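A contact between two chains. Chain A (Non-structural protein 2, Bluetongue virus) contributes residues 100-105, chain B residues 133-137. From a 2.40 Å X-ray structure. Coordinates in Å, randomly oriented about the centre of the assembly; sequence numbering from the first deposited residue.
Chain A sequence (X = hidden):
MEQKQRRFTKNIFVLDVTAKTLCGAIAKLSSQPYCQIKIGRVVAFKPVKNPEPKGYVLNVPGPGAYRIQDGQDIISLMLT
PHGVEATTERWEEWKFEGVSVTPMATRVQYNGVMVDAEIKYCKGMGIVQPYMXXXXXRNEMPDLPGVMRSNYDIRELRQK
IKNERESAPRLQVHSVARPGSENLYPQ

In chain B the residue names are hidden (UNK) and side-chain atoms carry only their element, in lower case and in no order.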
ATOM      1  N   SER A 100      -5.270  -1.535  -1.279  1.00 25.31           N
ATOM      2  CA  SER A 100      -6.115  -1.029  -0.207  1.00 25.78           C
ATOM      3  C   SER A 100      -7.343  -1.914   0.094  1.00 25.64           C
ATOM      4  O   SER A 100      -7.856  -2.644  -0.772  1.00 25.84           O
ATOM      5  CB  SER A 100      -6.595   0.388  -0.546  1.00 25.82           C
ATOM      6  OG  SER A 100      -5.562   1.340  -0.354  1.00 27.31           O
ATOM      7  N   VAL A 101      -7.823  -1.799   1.324  1.00 24.77           N
ATOM      8  CA  VAL A 101      -9.000  -2.503   1.769  1.00 24.19           C
ATOM      9  C   VAL A 101     -10.145  -1.510   1.846  1.00 23.73           C
ATOM     10  O   VAL A 101      -9.999  -0.432   2.407  1.00 23.48           O
ATOM     11  CB  VAL A 101      -8.764  -3.101   3.180  1.00 23.97           C
ATOM     12  CG1 VAL A 101     -10.071  -3.495   3.832  1.00 24.26           C
ATOM     13  CG2 VAL A 101      -7.844  -4.276   3.095  1.00 23.89           C
ATOM     14  N   THR A 102     -11.286  -1.882   1.278  1.00 23.51           N
ATOM     15  CA  THR A 102     -12.519  -1.138   1.494  1.00 23.04           C
ATOM     16  C   THR A 102     -13.518  -2.123   2.074  1.00 22.70           C
ATOM     17  O   THR A 102     -13.916  -3.049   1.396  1.00 22.78           O
ATOM     18  CB  THR A 102     -13.056  -0.533   0.175  1.00 23.15           C
ATOM     19  OG1 THR A 102     -12.021   0.208  -0.484  1.00 22.77           O
ATOM     20  CG2 THR A 102     -14.119   0.517   0.473  1.00 22.32           C
ATOM     21  N   PRO A 103     -13.880  -1.959   3.339  1.00 22.51           N
ATOM     22  CA  PRO A 103     -14.849  -2.857   3.973  1.00 22.61           C
ATOM     23  C   PRO A 103     -16.220  -2.808   3.288  1.00 22.84           C
ATOM     24  O   PRO A 103     -16.610  -1.784   2.742  1.00 23.03           O
ATOM     25  CB  PRO A 103     -14.932  -2.328   5.411  1.00 22.67           C
ATOM     26  CG  PRO A 103     -14.385  -0.945   5.363  1.00 22.59           C
ATOM     27  CD  PRO A 103     -13.372  -0.933   4.268  1.00 22.62           C
ATOM     28  N   MET A 104     -16.930  -3.926   3.302  1.00 23.06           N
ATOM     29  CA  MET A 104     -18.250  -4.008   2.690  1.00 23.34           C
ATOM     30  C   MET A 104     -19.179  -4.672   3.665  1.00 23.11           C
ATOM     31  O   MET A 104     -18.834  -5.700   4.247  1.00 23.39           O
ATOM     32  CB  MET A 104     -18.222  -4.862   1.416  1.00 23.21           C
ATOM     33  CG  MET A 104     -17.407  -4.284   0.282  1.00 23.89           C
ATOM     34  SD  MET A 104     -17.609  -5.209  -1.236  1.00 24.22           S
ATOM     35  CE  MET A 104     -17.062  -6.874  -0.727  1.00 26.38           C
ATOM     36  N   ALA A 105     -20.348  -4.077   3.848  1.00 22.96           N
ATOM     37  CA  ALA A 105     -21.423  -4.722   4.573  1.00 22.92           C
ATOM     38  C   ALA A 105     -22.154  -5.632   3.581  1.00 22.82           C
ATOM     39  O   ALA A 105     -22.680  -5.172   2.566  1.00 22.94           O
ATOM     40  CB  ALA A 105     -22.364  -3.679   5.171  1.00 22.54           C
TER
ATOM     41  N   UNK B 133     -13.764   9.338   0.705  1.00 26.11           N
ATOM     42  CA  UNK B 133     -14.224   8.469   1.788  1.00 27.00           C
ATOM     43  C   UNK B 133     -14.025   7.003   1.446  1.00 27.14           C
ATOM     44  O   UNK B 133     -14.288   6.575   0.319  1.00 27.06           O
ATOM     45  c   UNK B 133     -17.319  10.032   3.647  1.00 31.24           C
ATOM     46  n   UNK B 133     -18.318   9.619   2.651  1.00 33.66           N
ATOM     47  c   UNK B 133     -15.877   9.815   3.190  1.00 28.02           C
ATOM     48  n   UNK B 133     -19.984   8.254   1.817  1.00 36.78           N
ATOM     49  c   UNK B 133     -15.692   8.741   2.122  1.00 26.98           C
ATOM     50  n   UNK B 133     -19.012   7.758   3.836  1.00 35.73           N
ATOM     51  c   UNK B 133     -19.102   8.545   2.768  1.00 35.47           C
ATOM     52  N   UNK B 134     -13.550   6.245   2.431  1.00 27.57           N
ATOM     53  CA  UNK B 134     -13.187   4.845   2.234  1.00 27.64           C
ATOM     54  C   UNK B 134     -14.341   3.867   2.499  1.00 28.00           C
ATOM     55  O   UNK B 134     -14.259   3.002   3.373  1.00 28.02           O
ATOM     56  n   UNK B 134     -11.009   2.476   3.986  1.00 27.43           N
ATOM     57  c   UNK B 134     -11.959   4.511   3.084  1.00 27.40           C
ATOM     58  c   UNK B 134     -11.478   3.076   2.898  1.00 27.97           C
ATOM     59  o   UNK B 134     -11.535   2.513   1.796  1.00 27.52           O
ATOM     60  N   UNK B 135     -15.423   4.033   1.748  1.00 28.62           N
ATOM     61  CA  UNK B 135     -16.512   3.059   1.708  1.00 29.40           C
ATOM     62  C   UNK B 135     -17.225   3.071   0.356  1.00 29.44           C
ATOM     63  O   UNK B 135     -16.833   3.790  -0.559  1.00 29.67           O
ATOM     64  c   UNK B 135     -17.990   4.662   3.043  1.00 30.92           C
ATOM     65  c   UNK B 135     -17.504   3.233   2.872  1.00 29.93           C
ATOM     66  o   UNK B 135     -17.777   5.308   4.085  1.00 32.08           O
ATOM     67  o   UNK B 135     -18.654   5.210   2.131  1.00 32.44           O
ATOM     68  N   UNK B 136     -18.265   2.264   0.221  1.00 30.00           N
ATOM     69  CA  UNK B 136     -18.978   2.194  -1.043  1.00 30.40           C
ATOM     70  C   UNK B 136     -20.363   2.806  -0.940  1.00 30.97           C
ATOM     71  O   UNK B 136     -21.183   2.360  -0.137  1.00 30.87           O
ATOM     72  c   UNK B 136     -15.322  -0.873  -2.866  1.00 30.00           C
ATOM     73  c   UNK B 136     -19.069   0.750  -1.528  1.00 30.20           C
ATOM     74  c   UNK B 136     -15.835   0.282  -3.463  1.00 29.37           C
ATOM     75  c   UNK B 136     -16.031  -1.496  -1.836  1.00 29.13           C
ATOM     76  c   UNK B 136     -17.236  -0.962  -1.406  1.00 28.07           C
ATOM     77  c   UNK B 136     -17.758   0.183  -1.997  1.00 29.44           C
ATOM     78  c   UNK B 136     -17.046   0.795  -3.031  1.00 29.31           C
ATOM     79  N   UNK B 137     -20.605   3.843  -1.741  1.00 31.77           N
ATOM     80  CA  UNK B 137     -21.954   4.378  -1.920  1.00 32.57           C
ATOM     81  C   UNK B 137     -22.818   3.321  -2.612  1.00 32.67           C
ATOM     82  O   UNK B 137     -22.289   2.413  -3.267  1.00 32.80           O
ATOM     83  o   UNK B 137     -23.856   7.020  -2.247  1.00 32.20           O
ATOM     84  c   UNK B 137     -21.927   5.679  -2.725  1.00 32.59           C
ATOM     85  c   UNK B 137     -22.640   6.825  -2.008  1.00 33.51           C
ATOM     86  o   UNK B 137     -22.059   7.577  -1.189  1.00 33.98           O
TER

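Position 133 carries seven side-chain atoms, four carbons and three nitrogens: three carbons in a row, a nitrogen, then a carbon bearing two more nitrogens. It touches nothing on chain A and lies out of reach of it. The planar guanidinium end identifies Arg133(B), and its charged end pairs instead with carboxylates of its own stretch.

Position 134 has four side-chain atoms, two carbons with the second holding one oxygen and one nitrogen. This is a short carboxamide, and its polar end lies beside the backbone of Val101(A) and the hydroxyl of Thr102(A). The residue is Asn134(B). An amide suits this place because it can both donate and accept: ND2 of Asn134(B) gives a weak hydrogen bond to O of Val101(A) at 3.5 Å, while OD1 of Asn134(B) lies 3.3 Å from OG1 of Thr102(A), close enough for a weak hydrogen bond. The CA-to-CB bond points sideways, but with chi1 in the t well the amide comes nearer to chain A.

Position 135 again has two side-chain carbons, but the second carries two oxygens, a carboxylate whose end leads away from chain A. It is Asp135(B). Its OD2 forms a salt bridge with NH1 of Arg133(B) at 2.8 Å, so the charge is met within the stretch. What meets chain A is the backbone: CG2 of Thr102(A) packs 3.7 Å from CA of Asp135(B).

Position 136 shows one carbon followed by a six-carbon ring with no heteroatom; its CA-to-CB bond points toward chain A, and the ring reaches Thr102(A), Pro103(A) and Met104(A). It is Phe136(B). The CG2 methyl of Thr102(A) sits over one ring face, a CH-pi contact 3.9 Å from the centroid of the Phe136(B) ring, whereas CG of Met104(A) approaches the edge, 3.7 Å from CD2 of Phe136(B). A flat, apolar ring suits this place because it offers a methyl its face and the CG methylene of Met104(A) its edge.

Position 137 has two carbons and two oxygens, another carboxylate, with no contact on chain A. It is Asp137(B), exposed, where a charged group can stay solvated; its OD2 makes a long salt bridge with NH2 of Arg133(B), at 3.7 Å.

The contact, burying 288 Å² in all, centres on Thr102(A), whose hydroxyl faces the amide of Asn134(B) while its methyl covers the ring of Phe136(B). Weak polar links at one end thus adjoin apolar packing at the other, and the charged side chains of this stretch of chain B pair among themselves.

Chain B 133-137: RNDFD
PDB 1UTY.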